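Local coordinates for protein probable enoyl-CoA hydratase/isomerase (Pseudomonas aeruginosa, PDB 7BOR) that binds coenzyme A and probably isomerises enoyl-CoA thioesters, shifting the double bond from the delta(3) to the delta(2) position, at residues E41-T46 with E90-V95; V119-R124 with S164-A169; P145-H150 with W171-A176. One frame throughout, in Å; residues are numbered along the deposited sequence.

Contact 1 (E41-T46 with E90-V95); sequences EAQADT and EFPKPV
Lys93 and Gln43 meet where helix 29-44 of the crotonase fold ends beside the loop that leads from helix 80-90 into strand 95-99, one of the parallel strands of the central sheet. The lysine serves the helix C-terminus. Its chain is extended all the way beyond CG, and its end reaches in among the carbonyl oxygens of the last helical turn. NZ donates to Ala42 O at 2.7 Å; it lies in the plane of that carbonyl, with a C=O...N angle of 153°. A second, weak bond runs from Lys93 NZ to Gln43 O at 3.2 Å, and Asp45 O stands 3.1 Å from NZ. Val48 O, just past the turn, is a further acceptor of the same ammonium.

Beside these bonds, Gln43 and Pro92 cross at about a right angle. The glutamine amide meets the CD corner of the proline ring, its CD 3.4 Å from Pro92 CD, and its CG, OE1 and NE2 also lie near that ring carbon. Phe91 meets the helix through CE1, 4.0 Å from Gln43 CB, and the amide plane stands 86° from the ring plane. Phe91 is buried and also packs on Val51 of strand 50-54, which suits a large apolar ring, whereas the compact, rigid proline ring suits the more open side, next to the methylenes and amide of Gln43.

The helix dipole would add to the negative character of these C-terminal carbonyls, and a lysine is long enough to gather several of them with one cation. The arrangement would favour the protonated amine and probably steadies the end of helix 29-44 electrostatically.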
loop_
_atom_site.group_PDB
_atom_site.type_symbol
_atom_site.label_atom_id
_atom_site.label_comp_id
_atom_site.label_asym_id
_atom_site.label_seq_id
_atom_site.Cartn_x
_atom_site.Cartn_y
_atom_site.Cartn_z
ATOM N N GLU A 41 -0.917 -8.867 15.051
ATOM C CA GLU A 41 -0.160 -9.705 15.970
ATOM C C GLU A 41 1.205 -9.072 16.224
ATOM O O GLU A 41 1.493 -8.613 17.341
ATOM C CB GLU A 41 -0.048 -11.113 15.376
ATOM C CG GLU A 41 0.751 -12.152 16.186
ATOM C CD GLU A 41 0.922 -13.499 15.432
ATOM O OE1 GLU A 41 -0.072 -14.004 14.847
ATOM O OE2 GLU A 41 2.052 -14.054 15.426
ATOM N N ALA A 42 2.038 -8.982 15.165
ATOM C CA ALA A 42 3.351 -8.337 15.198
ATOM C C ALA A 42 3.369 -7.014 15.953
ATOM O O ALA A 42 4.346 -6.709 16.647
ATOM C CB ALA A 42 3.851 -8.097 13.776
ATOM N N GLN A 43 2.297 -6.230 15.816
ATOM C CA GLN A 43 2.121 -5.027 16.619
ATOM C C GLN A 43 2.255 -5.310 18.110
ATOM O O GLN A 43 2.736 -4.461 18.875
ATOM C CB GLN A 43 0.742 -4.429 16.292
ATOM C CG GLN A 43 0.126 -3.430 17.284
ATOM C CD GLN A 43 -0.920 -2.535 16.611
ATOM O OE1 GLN A 43 -1.182 -2.664 15.413
ATOM N NE2 GLN A 43 -1.490 -1.607 17.366
ATOM N N ALA A 44 1.775 -6.471 18.552
ATOM C CA ALA A 44 1.842 -6.841 19.956
ATOM C C ALA A 44 3.056 -7.698 20.277
ATOM O O ALA A 44 3.393 -7.864 21.453
ATOM C CB ALA A 44 0.561 -7.587 20.355
ATOM N N ASP A 45 3.717 -8.229 19.263
ATOM C CA ASP A 45 4.833 -9.141 19.461
ATOM C C ASP A 45 6.104 -8.326 19.655
ATOM O O ASP A 45 6.713 -7.853 18.686
ATOM C CB ASP A 45 4.948 -10.093 18.281
ATOM C CG ASP A 45 6.008 -11.130 18.498
ATOM O OD1 ASP A 45 6.411 -11.291 19.678
ATOM O OD2 ASP A 45 6.460 -11.754 17.503
ATOM N N THR A 46 6.504 -8.185 20.928
ATOM C CA THR A 46 7.734 -7.492 21.297
ATOM C C THR A 46 8.946 -8.015 20.532
ATOM O O THR A 46 9.901 -7.271 20.294
ATOM C CB THR A 46 7.992 -7.638 22.801
ATOM O OG1 THR A 46 7.979 -9.030 23.152
ATOM C CG2 THR A 46 6.947 -6.871 23.643
ATOM N N GLU A 90 -2.731 2.214 11.366
ATOM C CA GLU A 90 -2.528 2.322 12.806
ATOM C C GLU A 90 -1.297 1.550 13.274
ATOM O O GLU A 90 -0.999 1.550 14.472
ATOM C CB GLU A 90 -3.795 1.839 13.551
ATOM C CG GLU A 90 -5.093 2.446 13.020
ATOM C CD GLU A 90 -5.363 3.826 13.599
ATOM O OE1 GLU A 90 -4.541 4.265 14.418
ATOM O OE2 GLU A 90 -6.392 4.464 13.272
ATOM N N PHE A 91 -0.576 0.883 12.368
ATOM C CA PHE A 91 0.578 0.099 12.793
ATOM C C PHE A 91 1.583 1.024 13.482
ATOM O O PHE A 91 1.988 2.042 12.892
ATOM C CB PHE A 91 1.208 -0.587 11.620
ATOM C CG PHE A 91 2.162 -1.655 11.994
ATOM C CD1 PHE A 91 1.724 -2.851 12.499
ATOM C CD2 PHE A 91 3.498 -1.480 11.799
ATOM C CE1 PHE A 91 2.631 -3.839 12.784
ATOM C CE2 PHE A 91 4.390 -2.462 12.077
ATOM C CZ PHE A 91 3.960 -3.631 12.577
ATOM N N PRO A 92 1.954 0.765 14.735
ATOM C CA PRO A 92 2.801 1.715 15.468
ATOM C C PRO A 92 4.298 1.530 15.287
ATOM O O PRO A 92 5.049 2.419 15.710
ATOM C CB PRO A 92 2.405 1.453 16.933
ATOM C CG PRO A 92 2.090 -0.020 16.932
ATOM C CD PRO A 92 1.423 -0.302 15.613
ATOM N N LYS A 93 4.762 0.447 14.725
ATOM C CA LYS A 93 6.194 0.231 14.518
ATOM C C LYS A 93 6.605 0.483 13.071
ATOM O O LYS A 93 5.749 0.676 12.183
ATOM C CB LYS A 93 6.584 -1.191 14.926
ATOM C CG LYS A 93 6.152 -1.563 16.366
ATOM C CD LYS A 93 6.461 -3.026 16.687
ATOM C CE LYS A 93 5.742 -3.481 17.942
ATOM N NZ LYS A 93 5.793 -4.980 18.042
ATOM N N PRO A 94 7.915 0.505 12.789
ATOM C CA PRO A 94 8.383 0.792 11.429
ATOM C C PRO A 94 7.864 -0.195 10.390
ATOM O O PRO A 94 7.983 -1.416 10.535
ATOM C CB PRO A 94 9.910 0.745 11.548
ATOM C CG PRO A 94 10.202 1.166 12.906
ATOM C CD PRO A 94 9.032 0.621 13.765
ATOM N N VAL A 95 7.320 0.351 9.304
ATOM C CA VAL A 95 6.906 -0.452 8.166
ATOM C C VAL A 95 7.685 0.012 6.934
ATOM O O VAL A 95 7.672 1.205 6.623
ATOM C CB VAL A 95 5.399 -0.319 7.892
ATOM C CG1 VAL A 95 5.032 -1.330 6.887
ATOM C CG2 VAL A 95 4.616 -0.465 9.126
#

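Contact 2 (V119-R124 with S164-A169); sequences VGRNAR and SGEQAA
Two backbone hydrogen bonds join residues 121-123 to the start of helix 165-171. Glu166 N donates to Arg121 O at 3.0 Å with an N-H...O angle of 157°, approaching 34° out of the carbonyl plane. Gly165 N reaches Ala123 O at 3.1 Å along a more bent path, from above the plane of that carbonyl. First-turn amides of a helix lack acceptors within it, and here the type I turn from Gly120 to Ala123 supplies two.

Weaker CA-H...O contacts run alongside: Gly165 CA lies 3.4 Å from Gly120 O, and Ser164 CA makes a similar approach to Ala123 O.

Carbon-carbon packing is tight at Gly165. Val119 CG2 sits 3.4 Å from Gly165 CA, tighter than usual for two carbons, and a side chain at Gly165 would run into both this methyl and Gly120 O. On the exposed side, Arg121 and Glu166 lie side by side, pointing the same way. Glu166 OE1 is 3.1 Å from Arg121 CD, but the charges remain beyond salt-bridge distance, so the contact is mainly with the arginine methylenes.

Capping completes the account. Ser164 OG, placed between its backbone N and carbonyl carbon (chi1 67°), accepts from Gln167 N at 3.0 Å, while Ser164 N donates in plane to a lone pair of Gln167 OE1. Short side chains with a hydroxyl suit an N-cap. Ser164 and Gln167 thus form a capping box, at the outer strand of the small three-stranded sheet of the crotonase fold, where Ser164 also pairs with Arg124 in an antiparallel non-hydrogen-bonded bridge.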
loop_
_atom_site.group_PDB
_atom_site.type_symbol
_atom_site.label_atom_id
_atom_site.label_comp_id
_atom_site.label_asym_id
_atom_site.label_seq_id
_atom_site.Cartn_x
_atom_site.Cartn_y
_atom_site.Cartn_z
ATOM N N VAL A 119 12.031 1.405 -4.153
ATOM C CA VAL A 119 11.434 0.971 -5.404
ATOM C C VAL A 119 12.540 0.724 -6.397
ATOM O O VAL A 119 13.555 1.432 -6.399
ATOM C CB VAL A 119 10.459 2.019 -6.008
ATOM C CG1 VAL A 119 9.367 2.391 -5.058
ATOM C CG2 VAL A 119 11.212 3.323 -6.409
ATOM N N GLY A 120 12.317 -0.235 -7.297
ATOM C CA GLY A 120 13.135 -0.292 -8.494
ATOM C C GLY A 120 12.920 0.918 -9.373
ATOM O O GLY A 120 11.801 1.439 -9.496
ATOM N N ARG A 121 14.015 1.352 -10.006
ATOM C CA ARG A 121 13.931 2.539 -10.850
ATOM C C ARG A 121 12.796 2.445 -11.858
ATOM O O ARG A 121 12.235 3.475 -12.308
ATOM C CB ARG A 121 15.263 2.766 -11.586
ATOM C CG ARG A 121 16.131 3.666 -10.933
ATOM C CD ARG A 121 17.403 3.975 -11.870
ATOM N NE ARG A 121 18.269 2.809 -11.939
ATOM C CZ ARG A 121 19.278 2.556 -11.099
ATOM N NH1 ARG A 121 20.024 1.474 -11.285
ATOM N NH2 ARG A 121 19.561 3.383 -10.088
ATOM N N ASN A 122 12.626 1.246 -12.412
ATOM C CA ASN A 122 11.660 1.022 -13.473
ATOM C C ASN A 122 10.371 0.399 -12.961
ATOM O O ASN A 122 9.601 -0.139 -13.766
ATOM C CB ASN A 122 12.237 0.113 -14.593
ATOM C CG ASN A 122 13.398 0.788 -15.364
ATOM O OD1 ASN A 122 13.192 1.605 -16.250
ATOM N ND2 ASN A 122 14.607 0.463 -14.970
ATOM N N ALA A 123 10.129 0.421 -11.651
ATOM C CA ALA A 123 8.817 -0.009 -11.203
ATOM C C ALA A 123 7.784 0.877 -11.877
ATOM O O ALA A 123 8.098 1.972 -12.341
ATOM C CB ALA A 123 8.703 0.057 -9.674
ATOM N N ARG A 124 6.539 0.390 -11.940
ATOM C CA ARG A 124 5.442 1.078 -12.632
ATOM C C ARG A 124 4.317 1.349 -11.643
ATOM O O ARG A 124 3.553 0.441 -11.324
ATOM C CB ARG A 124 4.876 0.238 -13.763
ATOM C CG ARG A 124 5.744 0.117 -14.961
ATOM C CD ARG A 124 5.639 -1.268 -15.628
ATOM N NE ARG A 124 6.517 -1.292 -16.793
ATOM C CZ ARG A 124 6.116 -1.447 -18.053
ATOM N NH1 ARG A 124 4.834 -1.684 -18.350
ATOM N NH2 ARG A 124 7.017 -1.402 -19.032
ATOM N N SER A 164 7.161 6.219 -12.898
ATOM C CA SER A 164 8.217 5.247 -12.662
ATOM C C SER A 164 8.684 5.342 -11.221
ATOM O O SER A 164 8.466 6.347 -10.531
ATOM C CB SER A 164 9.431 5.514 -13.561
ATOM O OG SER A 164 10.051 6.780 -13.176
ATOM N N GLY A 165 9.374 4.293 -10.775
ATOM C CA GLY A 165 10.014 4.349 -9.471
ATOM C C GLY A 165 10.975 5.521 -9.341
ATOM O O GLY A 165 11.093 6.132 -8.273
ATOM N N GLU A 166 11.741 5.784 -10.397
ATOM C CA GLU A 166 12.597 6.961 -10.432
ATOM C C GLU A 166 11.788 8.216 -10.081
ATOM O O GLU A 166 12.184 9.018 -9.226
ATOM C CB GLU A 166 13.228 7.073 -11.828
ATOM C CG GLU A 166 14.329 8.118 -11.888
ATOM C CD GLU A 166 15.685 7.506 -11.516
ATOM O OE1 GLU A 166 16.340 6.877 -12.403
ATOM O OE2 GLU A 166 16.069 7.621 -10.328
ATOM N N GLN A 167 10.615 8.370 -10.706
ATOM C CA GLN A 167 9.818 9.568 -10.490
ATOM C C GLN A 167 9.268 9.594 -9.070
ATOM O O GLN A 167 9.227 10.651 -8.455
ATOM C CB GLN A 167 8.670 9.671 -11.527
ATOM C CG GLN A 167 9.149 10.117 -12.941
ATOM C CD GLN A 167 8.013 10.191 -13.973
ATOM O OE1 GLN A 167 7.277 9.226 -14.155
ATOM N NE2 GLN A 167 7.923 11.300 -14.689
ATOM N N ALA A 168 8.884 8.430 -8.543
ATOM C CA ALA A 168 8.414 8.300 -7.166
ATOM C C ALA A 168 9.458 8.808 -6.168
ATOM O O ALA A 168 9.134 9.511 -5.210
ATOM C CB ALA A 168 8.077 6.823 -6.920
ATOM N N ALA A 169 10.715 8.466 -6.389
ATOM C CA ALA A 169 11.788 8.962 -5.513
ATOM C C ALA A 169 12.019 10.467 -5.677
ATOM O O ALA A 169 12.221 11.174 -4.682
ATOM C CB ALA A 169 13.062 8.183 -5.802
#

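Contact 3 (P145-H150 with W171-A176); sequences PRMLGH and WGLANA
The last turn of helix 140-148 approaches the end of helix 165-171 with Leu148 and Trp171 CA atoms 7.5 Å apart and Met147 and Gly172 CA atoms 8.3 Å apart, so the gap is bridged by side chains rather than by backbone hydrogen bonds. The second helix closes in a Schellman motif: Gly172 takes positive phi (84°), with two hydrogen bonds back into the last turn, a conformation that glycine adopts without the clash a side chain would have with the preceding carbonyl. Gly149 likewise turns with positive phi after the first helix and stands at the N-cap of helix 150-157.

Two apolar pairs make the contact. Leu148 CD2 lies 3.9 Å from Trp171 CB, and the same methyl lies 4.0 Å from Trp171 O. The leucine thus meets the root of the tryptophan, while the indole leads away to Lys152, with which it makes a cation-pi interaction, and to Phe163. Leu156 of helix 150-157 touches both Leu148 and Trp171, joining them from a third helix. A branched aliphatic chain suits this place, since one methyl can fit beside the tryptophan's methylene.

Met147 and Leu173 form the second pair, their side chains crossing obliquely, and both also touch Leu112. Flexible and unbranched, methionine can span the wider gap: its CG lies anti to the backbone N (chi1 -172°), and the chain bends only at its end (chi3 -42°). Leucine offers it a methyl from the loop that leads to strand 176-178. Leu173 CD2 faces the thioether end of Met147, lying 3.5 Å from CE and closer still to SD, a sulfur contact so short that its exact distance is doubtful.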
loop_
_atom_site.group_PDB
_atom_site.type_symbol
_atom_site.label_atom_id
_atom_site.label_comp_id
_atom_site.label_asym_id
_atom_site.label_seq_id
_atom_site.Cartn_x
_atom_site.Cartn_y
_atom_site.Cartn_z
ATOM N N PRO A 145 -2.295 15.700 -2.350
ATOM C CA PRO A 145 -2.243 17.152 -2.575
ATOM C C PRO A 145 -1.418 17.855 -1.514
ATOM O O PRO A 145 -0.789 18.878 -1.811
ATOM C CB PRO A 145 -3.719 17.585 -2.584
ATOM C CG PRO A 145 -4.515 16.340 -2.824
ATOM C CD PRO A 145 -3.674 15.192 -2.235
ATOM N N ARG A 146 -1.371 17.315 -0.303
ATOM C CA ARG A 146 -0.563 17.921 0.744
ATOM C C ARG A 146 0.923 17.793 0.449
ATOM O O ARG A 146 1.704 18.707 0.727
ATOM C CB ARG A 146 -0.881 17.258 2.073
ATOM C CG ARG A 146 -0.301 17.953 3.261
ATOM C CD ARG A 146 -1.009 17.447 4.504
ATOM N NE ARG A 146 -0.606 16.092 4.840
ATOM C CZ ARG A 146 -1.397 15.198 5.412
ATOM N NH1 ARG A 146 -0.931 13.992 5.704
ATOM N NH2 ARG A 146 -2.659 15.493 5.675
ATOM N N MET A 147 1.324 16.629 -0.038
ATOM C CA MET A 147 2.714 16.352 -0.357
ATOM C C MET A 147 3.144 17.014 -1.645
ATOM O O MET A 147 4.270 17.499 -1.742
ATOM C CB MET A 147 2.928 14.845 -0.485
ATOM C CG MET A 147 4.358 14.460 -0.629
ATOM S SD MET A 147 4.498 12.699 -0.965
ATOM C CE MET A 147 3.286 12.079 0.159
ATOM N N LEU A 148 2.288 17.004 -2.655
ATOM C CA LEU A 148 2.695 17.429 -3.965
ATOM C C LEU A 148 2.056 18.719 -4.463
ATOM O O LEU A 148 2.447 19.187 -5.535
ATOM C CB LEU A 148 2.365 16.316 -4.961
ATOM C CG LEU A 148 2.828 14.905 -4.670
ATOM C CD1 LEU A 148 2.250 13.953 -5.715
ATOM C CD2 LEU A 148 4.325 14.862 -4.742
ATOM N N GLY A 149 1.088 19.285 -3.761
ATOM C CA GLY A 149 0.234 20.320 -4.322
ATOM C C GLY A 149 -0.866 19.769 -5.225
ATOM O O GLY A 149 -0.810 18.645 -5.734
ATOM N N HIS A 150 -1.880 20.595 -5.465
ATOM C CA HIS A 150 -3.047 20.081 -6.174
ATOM C C HIS A 150 -2.723 19.568 -7.577
ATOM O O HIS A 150 -3.126 18.459 -7.939
ATOM C CB HIS A 150 -4.147 21.113 -6.318
ATOM C CG HIS A 150 -5.348 20.548 -7.019
ATOM N ND1 HIS A 150 -6.152 19.595 -6.436
ATOM C CD2 HIS A 150 -5.823 20.718 -8.282
ATOM C CE1 HIS A 150 -7.104 19.247 -7.281
ATOM N NE2 HIS A 150 -6.942 19.927 -8.401
ATOM N N TRP A 171 9.823 12.706 -6.359
ATOM C CA TRP A 171 8.705 13.382 -5.710
ATOM C C TRP A 171 8.657 13.111 -4.218
ATOM O O TRP A 171 7.931 13.793 -3.520
ATOM C CB TRP A 171 7.362 12.952 -6.337
ATOM C CG TRP A 171 7.268 13.223 -7.775
ATOM C CD1 TRP A 171 7.996 14.126 -8.470
ATOM C CD2 TRP A 171 6.388 12.599 -8.722
ATOM N NE1 TRP A 171 7.659 14.082 -9.808
ATOM C CE2 TRP A 171 6.652 13.171 -9.977
ATOM C CE3 TRP A 171 5.416 11.599 -8.625
ATOM C CZ2 TRP A 171 5.971 12.782 -11.128
ATOM C CZ3 TRP A 171 4.736 11.232 -9.735
ATOM C CH2 TRP A 171 5.008 11.800 -10.978
ATOM N N GLY A 172 9.455 12.166 -3.714
ATOM C CA GLY A 172 9.455 11.833 -2.298
ATOM C C GLY A 172 8.384 10.847 -1.867
ATOM O O GLY A 172 8.212 10.601 -0.666
ATOM N N LEU A 173 7.647 10.260 -2.794
ATOM C CA LEU A 173 6.876 9.078 -2.442
ATOM C C LEU A 173 7.765 7.860 -2.115
ATOM O O LEU A 173 7.419 7.024 -1.257
ATOM C CB LEU A 173 5.932 8.777 -3.596
ATOM C CG LEU A 173 4.890 9.836 -3.932
ATOM C CD1 LEU A 173 3.989 9.416 -5.047
ATOM C CD2 LEU A 173 4.049 10.107 -2.662
ATOM N N ALA A 174 8.882 7.701 -2.790
ATOM C CA ALA A 174 9.840 6.697 -2.369
ATOM C C ALA A 174 11.059 7.396 -1.777
ATOM O O ALA A 174 11.358 8.544 -2.108
ATOM C CB ALA A 174 10.259 5.785 -3.528
ATOM N N ASN A 175 11.756 6.697 -0.879
ATOM C CA ASN A 175 12.976 7.256 -0.305
ATOM C C ASN A 175 14.163 7.079 -1.261
ATOM O O ASN A 175 15.096 7.877 -1.220
ATOM C CB ASN A 175 13.327 6.596 1.029
ATOM C CG ASN A 175 12.293 6.875 2.095
ATOM O OD1 ASN A 175 11.245 6.208 2.134
ATOM N ND2 ASN A 175 12.555 7.900 2.937
ATOM N N ALA A 176 14.145 6.045 -2.101
ATOM C CA ALA A 176 15.231 5.786 -3.047
ATOM C C ALA A 176 14.720 4.905 -4.172
ATOM O O ALA A 176 13.921 3.990 -3.942
ATOM C CB ALA A 176 16.417 5.087 -2.346
#

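All three contacts lie toward the outside of the chain, but to different degrees: contacts 1 and 2 are partly buried, whereas contact 3 is a surface contact. Contacts 2 and 3 share helix 165-171, one holding its start and the other its end; they touch through a probable hydrogen bond from Ala174 N to Ala168 O, and their segments alternate along the chain. Contact 1 stands apart, its centre about 27 Å from that of contact 2, beside strand 95-99 rather than 116-120. Their chemistry follows the helix ends: a lysine side chain meets carbonyls in contact 1, backbone carbonyls meet amides in contact 2, and contact 3 has no hydrogen bonds across it and rests mainly on apolar side chains.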